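Local structure of uncharacterized protein (3PL0) at residues D168-V173 with V242-S247; C72-L77 with G139-I144. The protein probably acts as an iron- and 2-oxoglutarate-dependent dioxygenase with a cupin (double-stranded beta-helix) fold, and is a homologue of BsmA. All coordinates share one frame; numbering follows the deposited sequence.

Contact 1: residues D168-V173 with V242-S247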
loop_
_atom_site.group_PDB
_atom_site.type_symbol
_atom_site.label_atom_id
_atom_site.label_comp_id
_atom_site.label_asym_id
_atom_site.label_seq_id
_atom_site.Cartn_x
_atom_site.Cartn_y
_atom_site.Cartn_z
ATOM N N ASP A 168 8.830 -4.821 2.459
ATOM C CA ASP A 168 8.049 -4.490 3.631
ATOM C C ASP A 168 8.107 -5.577 4.737
ATOM O O ASP A 168 7.543 -5.411 5.800
ATOM C CB ASP A 168 6.624 -4.204 3.217
ATOM C CG ASP A 168 6.512 -2.988 2.316
ATOM O OD1 ASP A 168 6.938 -3.047 1.131
ATOM O OD2 ASP A 168 5.960 -1.997 2.789
ATOM N N GLY A 169 8.762 -6.694 4.453
ATOM C CA GLY A 169 8.943 -7.750 5.434
ATOM C C GLY A 169 7.733 -8.640 5.617
ATOM O O GLY A 169 7.584 -9.250 6.678
ATOM N N VAL A 170 6.901 -8.726 4.572
ATOM C CA VAL A 170 5.649 -9.459 4.613
ATOM C C VAL A 170 5.641 -10.441 3.442
ATOM O O VAL A 170 6.653 -10.642 2.797
ATOM C CB VAL A 170 4.442 -8.471 4.570
ATOM C CG1 VAL A 170 4.420 -7.551 5.813
ATOM C CG2 VAL A 170 4.450 -7.603 3.277
ATOM N N ASP A 171 4.499 -11.014 3.118
ATOM C CA ASP A 171 4.389 -11.865 1.937
ATOM C C ASP A 171 4.002 -11.089 0.664
ATOM O O ASP A 171 4.635 -11.249 -0.383
ATOM C CB ASP A 171 3.385 -12.968 2.171
ATOM C CG ASP A 171 3.959 -14.075 3.048
ATOM O OD1 ASP A 171 4.555 -15.009 2.470
ATOM O OD2 ASP A 171 3.877 -13.947 4.282
ATOM N N PHE A 172 2.938 -10.309 0.752
ATOM C CA PHE A 172 2.411 -9.512 -0.375
ATOM C C PHE A 172 2.008 -8.134 0.089
ATOM O O PHE A 172 1.613 -7.946 1.263
ATOM C CB PHE A 172 1.208 -10.188 -1.035
ATOM C CG PHE A 172 1.526 -11.512 -1.618
ATOM C CD1 PHE A 172 2.073 -11.611 -2.873
ATOM C CD2 PHE A 172 1.319 -12.680 -0.885
ATOM C CE1 PHE A 172 2.392 -12.831 -3.406
ATOM C CE2 PHE A 172 1.643 -13.897 -1.408
ATOM C CZ PHE A 172 2.175 -13.987 -2.663
ATOM N N VAL A 173 2.197 -7.162 -0.821
ATOM C CA VAL A 173 1.780 -5.795 -0.611
ATOM C C VAL A 173 0.901 -5.297 -1.745
ATOM O O VAL A 173 1.120 -5.649 -2.935
ATOM C CB VAL A 173 2.984 -4.883 -0.436
ATOM C CG1 VAL A 173 2.509 -3.431 -0.234
ATOM C CG2 VAL A 173 3.842 -5.365 0.767
ATOM N N VAL A 242 -1.539 1.670 1.737
ATOM C CA VAL A 242 -0.682 0.486 1.701
ATOM C C VAL A 242 -1.308 -0.636 2.529
ATOM O O VAL A 242 -1.648 -0.439 3.709
ATOM C CB VAL A 242 0.735 0.795 2.205
ATOM C CG1 VAL A 242 1.610 -0.509 2.263
ATOM C CG2 VAL A 242 1.382 1.907 1.310
ATOM N N LEU A 243 -1.496 -1.794 1.912
ATOM C CA LEU A 243 -2.043 -2.973 2.593
ATOM C C LEU A 243 -0.967 -4.042 2.575
ATOM O O LEU A 243 -0.374 -4.327 1.508
ATOM C CB LEU A 243 -3.317 -3.486 1.901
ATOM C CG LEU A 243 -4.540 -2.555 1.755
ATOM C CD1 LEU A 243 -5.649 -3.143 0.827
ATOM C CD2 LEU A 243 -5.107 -2.189 3.111
ATOM N N THR A 244 -0.659 -4.624 3.728
ATOM C CA THR A 244 0.303 -5.674 3.753
ATOM C C THR A 244 -0.372 -6.965 4.193
ATOM O O THR A 244 -1.237 -6.968 5.084
ATOM C CB THR A 244 1.491 -5.354 4.667
ATOM O OG1 THR A 244 1.041 -5.246 6.011
ATOM C CG2 THR A 244 2.167 -4.074 4.242
ATOM N N TYR A 245 0.042 -8.058 3.574
ATOM C CA TYR A 245 -0.462 -9.372 3.903
ATOM C C TYR A 245 0.700 -10.260 4.332
ATOM O O TYR A 245 1.721 -10.385 3.613
ATOM C CB TYR A 245 -1.159 -9.988 2.678
ATOM C CG TYR A 245 -2.439 -9.289 2.281
ATOM C CD1 TYR A 245 -2.407 -7.998 1.743
ATOM C CD2 TYR A 245 -3.673 -9.913 2.439
ATOM C CE1 TYR A 245 -3.569 -7.344 1.394
ATOM C CE2 TYR A 245 -4.846 -9.283 2.083
ATOM C CZ TYR A 245 -4.794 -7.981 1.575
ATOM O OH TYR A 245 -5.966 -7.366 1.225
ATOM N N ARG A 246 0.530 -10.918 5.478
ATOM C CA ARG A 246 1.584 -11.761 6.025
ATOM C C ARG A 246 1.016 -13.065 6.590
ATOM O O ARG A 246 -0.009 -13.046 7.284
ATOM C CB ARG A 246 2.330 -10.986 7.102
ATOM C CG ARG A 246 3.631 -11.688 7.607
ATOM C CD ARG A 246 4.492 -10.729 8.416
ATOM N NE ARG A 246 5.800 -11.314 8.679
ATOM C CZ ARG A 246 6.049 -12.174 9.663
ATOM N NH1 ARG A 246 5.085 -12.551 10.488
ATOM N NH2 ARG A 246 7.257 -12.675 9.818
ATOM N N SER A 247 1.680 -14.179 6.260
ATOM C CA SER A 247 1.395 -15.501 6.809
ATOM C C SER A 247 1.988 -15.640 8.194
ATOM O O SER A 247 3.017 -15.055 8.457
ATOM C CB SER A 247 2.064 -16.558 5.933
ATOM O OG SER A 247 1.723 -17.855 6.385
#
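Strand 172-181 enters the sheet here through a classic beta bulge, in which Asp171 and Phe172 both face Tyr245. The carbonyl Tyr245 O is gripped by two in-plane donors, Asp171 N at 2.9 Å and Phe172 N at 3.1 Å, the second on a nearly straight path (170°). The return bond, Tyr245 N to Phe172 O at 2.8 Å, lies almost along the C=O axis and completes the antiparallel pair.

Side-chain polar bonds extend this pairing beyond the strand. Asp171 holds CG beside its own N, which brings OD2 within 3.0 Å of Ser247 N; the bond is straight (180°), but the donor approaches from above the carboxylate plane. An extended Arg246 chain carries NE to a weak bond with Gly169 O (3.4 Å), while its NH1 is bound more firmly by Gly249 O.

On the face carrying Val173 and Thr244 the contacts are apolar. Val170 crosses Thr244 at about a right angle, CG1 lying 3.8 Å from Thr244 CB. Val173 CG1, anti to its backbone N, meets Val242 CG1 obliquely at 3.9 Å. On the opposite face, which carries Phe172 and Tyr245, the Phe172 ring stacks on Phe131 of helix 118-134.

Asp168, hydrogen-bonded through OD1 to His219 NE2, precedes the bulge; both are probably part of the HxD...H facial triad that holds iron in 2-oxoglutarate dioxygenases of the double-stranded beta-helix (cupin) fold.

Contact 2: residues C72-L77 with G139-I144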
loop_
_atom_site.group_PDB
_atom_site.type_symbol
_atom_site.label_atom_id
_atom_site.label_comp_id
_atom_site.label_asym_id
_atom_site.label_seq_id
_atom_site.Cartn_x
_atom_site.Cartn_y
_atom_site.Cartn_z
ATOM N N CYS A 72 -5.604 -3.062 11.681
ATOM C CA CYS A 72 -5.206 -4.431 11.358
ATOM C C CYS A 72 -6.407 -5.370 11.354
ATOM O O CYS A 72 -7.442 -5.132 12.033
ATOM C CB CYS A 72 -4.157 -4.935 12.342
ATOM S SG CYS A 72 -2.638 -3.913 12.404
ATOM N N PHE A 73 -6.238 -6.453 10.603
ATOM C CA PHE A 73 -7.291 -7.367 10.335
ATOM C C PHE A 73 -6.718 -8.756 10.202
ATOM O O PHE A 73 -5.507 -8.923 10.014
ATOM C CB PHE A 73 -7.994 -6.979 9.030
ATOM C CG PHE A 73 -8.421 -5.549 8.981
ATOM C CD1 PHE A 73 -7.499 -4.550 8.645
ATOM C CD2 PHE A 73 -9.722 -5.177 9.265
ATOM C CE1 PHE A 73 -7.877 -3.220 8.616
ATOM C CE2 PHE A 73 -10.105 -3.835 9.236
ATOM C CZ PHE A 73 -9.165 -2.851 8.907
HETATM N N MSE A 74 -7.621 -9.729 10.311
HETATM C CA MSE A 74 -7.318 -11.118 9.960
HETATM C C MSE A 74 -8.376 -11.619 8.992
HETATM O O MSE A 74 -9.604 -11.453 9.212
HETATM C CB MSE A 74 -7.219 -12.035 11.193
HETATM C CG MSE A 74 -6.619 -13.438 10.922
HETATM SE SE MSE A 74 -6.211 -14.429 12.591
HETATM C CE MSE A 74 -8.071 -14.723 13.164
ATOM N N GLN A 75 -7.884 -12.210 7.916
ATOM C CA GLN A 75 -8.713 -12.780 6.906
ATOM C C GLN A 75 -8.544 -14.271 6.987
ATOM O O GLN A 75 -7.429 -14.762 6.991
ATOM C CB GLN A 75 -8.292 -12.322 5.534
ATOM C CG GLN A 75 -9.145 -12.928 4.419
ATOM C CD GLN A 75 -8.751 -12.455 3.031
ATOM O OE1 GLN A 75 -7.683 -11.917 2.845
ATOM N NE2 GLN A 75 -9.619 -12.700 2.039
ATOM N N THR A 76 -9.666 -14.973 7.065
ATOM C CA THR A 76 -9.696 -16.418 6.908
ATOM C C THR A 76 -10.206 -16.744 5.507
ATOM O O THR A 76 -11.187 -16.187 5.040
ATOM C CB THR A 76 -10.580 -17.062 8.003
ATOM O OG1 THR A 76 -10.200 -16.531 9.283
ATOM C CG2 THR A 76 -10.457 -18.606 8.012
ATOM N N LEU A 77 -9.522 -17.640 4.820
ATOM C CA LEU A 77 -9.870 -17.959 3.442
ATOM C C LEU A 77 -10.991 -18.980 3.225
ATOM O O LEU A 77 -11.789 -18.803 2.299
ATOM C CB LEU A 77 -8.609 -18.410 2.706
ATOM C CG LEU A 77 -7.658 -17.223 2.519
ATOM C CD1 LEU A 77 -6.305 -17.733 2.174
ATOM C CD2 LEU A 77 -8.195 -16.268 1.427
ATOM N N GLY A 139 -2.273 -22.094 7.628
ATOM C CA GLY A 139 -3.636 -22.204 8.189
ATOM C C GLY A 139 -4.720 -21.385 7.486
ATOM O O GLY A 139 -5.754 -21.110 8.065
ATOM N N GLY A 140 -4.493 -21.020 6.230
ATOM C CA GLY A 140 -5.444 -20.203 5.481
ATOM C C GLY A 140 -5.800 -18.850 6.103
ATOM O O GLY A 140 -6.928 -18.385 5.927
ATOM N N ARG A 141 -4.855 -18.216 6.813
ATOM C CA ARG A 141 -5.086 -16.903 7.436
ATOM C C ARG A 141 -4.076 -15.879 6.966
ATOM O O ARG A 141 -2.886 -16.133 6.988
ATOM C CB ARG A 141 -4.973 -16.941 8.969
ATOM C CG ARG A 141 -5.959 -17.819 9.706
ATOM C CD ARG A 141 -5.752 -17.656 11.194
ATOM N NE ARG A 141 -6.500 -18.629 11.987
ATOM C CZ ARG A 141 -7.777 -18.502 12.364
ATOM N NH1 ARG A 141 -8.497 -17.429 12.015
ATOM N NH2 ARG A 141 -8.344 -19.467 13.095
ATOM N N TRP A 142 -4.546 -14.715 6.562
ATOM C CA TRP A 142 -3.691 -13.566 6.372
ATOM C C TRP A 142 -3.806 -12.587 7.542
ATOM O O TRP A 142 -4.897 -12.280 8.019
ATOM C CB TRP A 142 -4.083 -12.776 5.089
ATOM C CG TRP A 142 -3.743 -13.411 3.752
ATOM C CD1 TRP A 142 -4.609 -13.705 2.741
ATOM C CD2 TRP A 142 -2.451 -13.761 3.285
ATOM N NE1 TRP A 142 -3.932 -14.229 1.671
ATOM C CE2 TRP A 142 -2.603 -14.297 1.992
ATOM C CE3 TRP A 142 -1.176 -13.713 3.854
ATOM C CZ2 TRP A 142 -1.511 -14.729 1.226
ATOM C CZ3 TRP A 142 -0.099 -14.146 3.100
ATOM C CH2 TRP A 142 -0.275 -14.648 1.806
ATOM N N TYR A 143 -2.665 -12.063 7.950
ATOM C CA TYR A 143 -2.571 -10.968 8.882
ATOM C C TYR A 143 -2.258 -9.726 8.076
ATOM O O TYR A 143 -1.192 -9.632 7.429
ATOM C CB TYR A 143 -1.476 -11.233 9.906
ATOM C CG TYR A 143 -1.775 -12.495 10.678
ATOM C CD1 TYR A 143 -1.448 -13.733 10.165
ATOM C CD2 TYR A 143 -2.476 -12.448 11.892
ATOM C CE1 TYR A 143 -1.773 -14.925 10.877
ATOM C CE2 TYR A 143 -2.784 -13.586 12.588
ATOM C CZ TYR A 143 -2.439 -14.824 12.070
ATOM O OH TYR A 143 -2.744 -15.963 12.753
ATOM N N ILE A 144 -3.213 -8.803 8.097
ATOM C CA ILE A 144 -3.274 -7.632 7.199
ATOM C C ILE A 144 -3.089 -6.364 8.023
ATOM O O ILE A 144 -3.821 -6.132 9.007
ATOM C CB ILE A 144 -4.670 -7.550 6.484
ATOM C CG1 ILE A 144 -4.955 -8.859 5.738
ATOM C CG2 ILE A 144 -4.785 -6.308 5.581
ATOM C CD1 ILE A 144 -6.342 -8.932 5.114
#
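Five backbone hydrogen bonds pair residues 72-77 with 139-144 as antiparallel neighbours, their short axes 4.7 Å apart at closest. Phe73 and Ile144 form one hydrogen-bonded pair and Gln75 and Trp142 the next, each with reciprocal N-H to C=O bonds. Ile144 N reaches Phe73 O from above the carbonyl plane at 3.0 Å, whereas the other three bonds of these pairs lie in plane. Beyond them, Leu77 N points almost along the carbonyl axis of Gly140 O (2.9 Å), so Gly140, with positive phi, is still tied to residues 72-77.

On one face, selenomethionine Met74 lies alongside Tyr143 and points the same way. Its CG sits over the ring while SE stands obliquely beside it, 3.5 Å from Tyr143 CE2, a Met-aromatic contact. A bend at chi3 (69°) turns the methyl group toward the guanidinium of Arg141, with CE only 3.0 Å from Arg141 NH1; this tight approach belongs to one of two conformers of Met74.

On the other face Gln75 meets both Trp142 and Ile144. Fully extended, Gln75 lies alongside the indole with its amide plane turned 46° from it, and OE1 comes to the ring edge at Trp142 CD1 (3.6 Å). This buried oxygen has no hydrogen-bond partner in the model. Ile144 CD1 crosses to Gln75 CB at 3.9 Å.

What fixes these two polar side chains is helix 118-134: Val125 O receives Gln75 NE2 and Gly128 O receives Trp142 NE1. The helix thus covers the Phe73, Gln75 and Trp142 face, strand 80-84 continues the sheet beyond 65-77, and strand 237-246 flanks 141-152 on its other edge.

In the fold
Both contacts belong to one curled antiparallel sheet, in which strand order runs 65-77, 141-152, 237-246, 172-181, so the two pairings are separated by a single seam. Their centres are about 11 Å apart. The seam is held by a probable hydrogen bond from Arg246 N to Tyr143 O (2.9 Å) and by Tyr245 CE2 packed 3.4 Å from Ile144 CD1; the rings of Tyr245 and Trp142 also meet edge-to-face, beneath helix 118-134. Contact 1 is buried, its centre about 9 Å from the chain centre, and leads to the Asp168-His219 pair, the probable active-site region. The centre of contact 2 lies about 17 Å from the chain centre, and that contact is only partly buried.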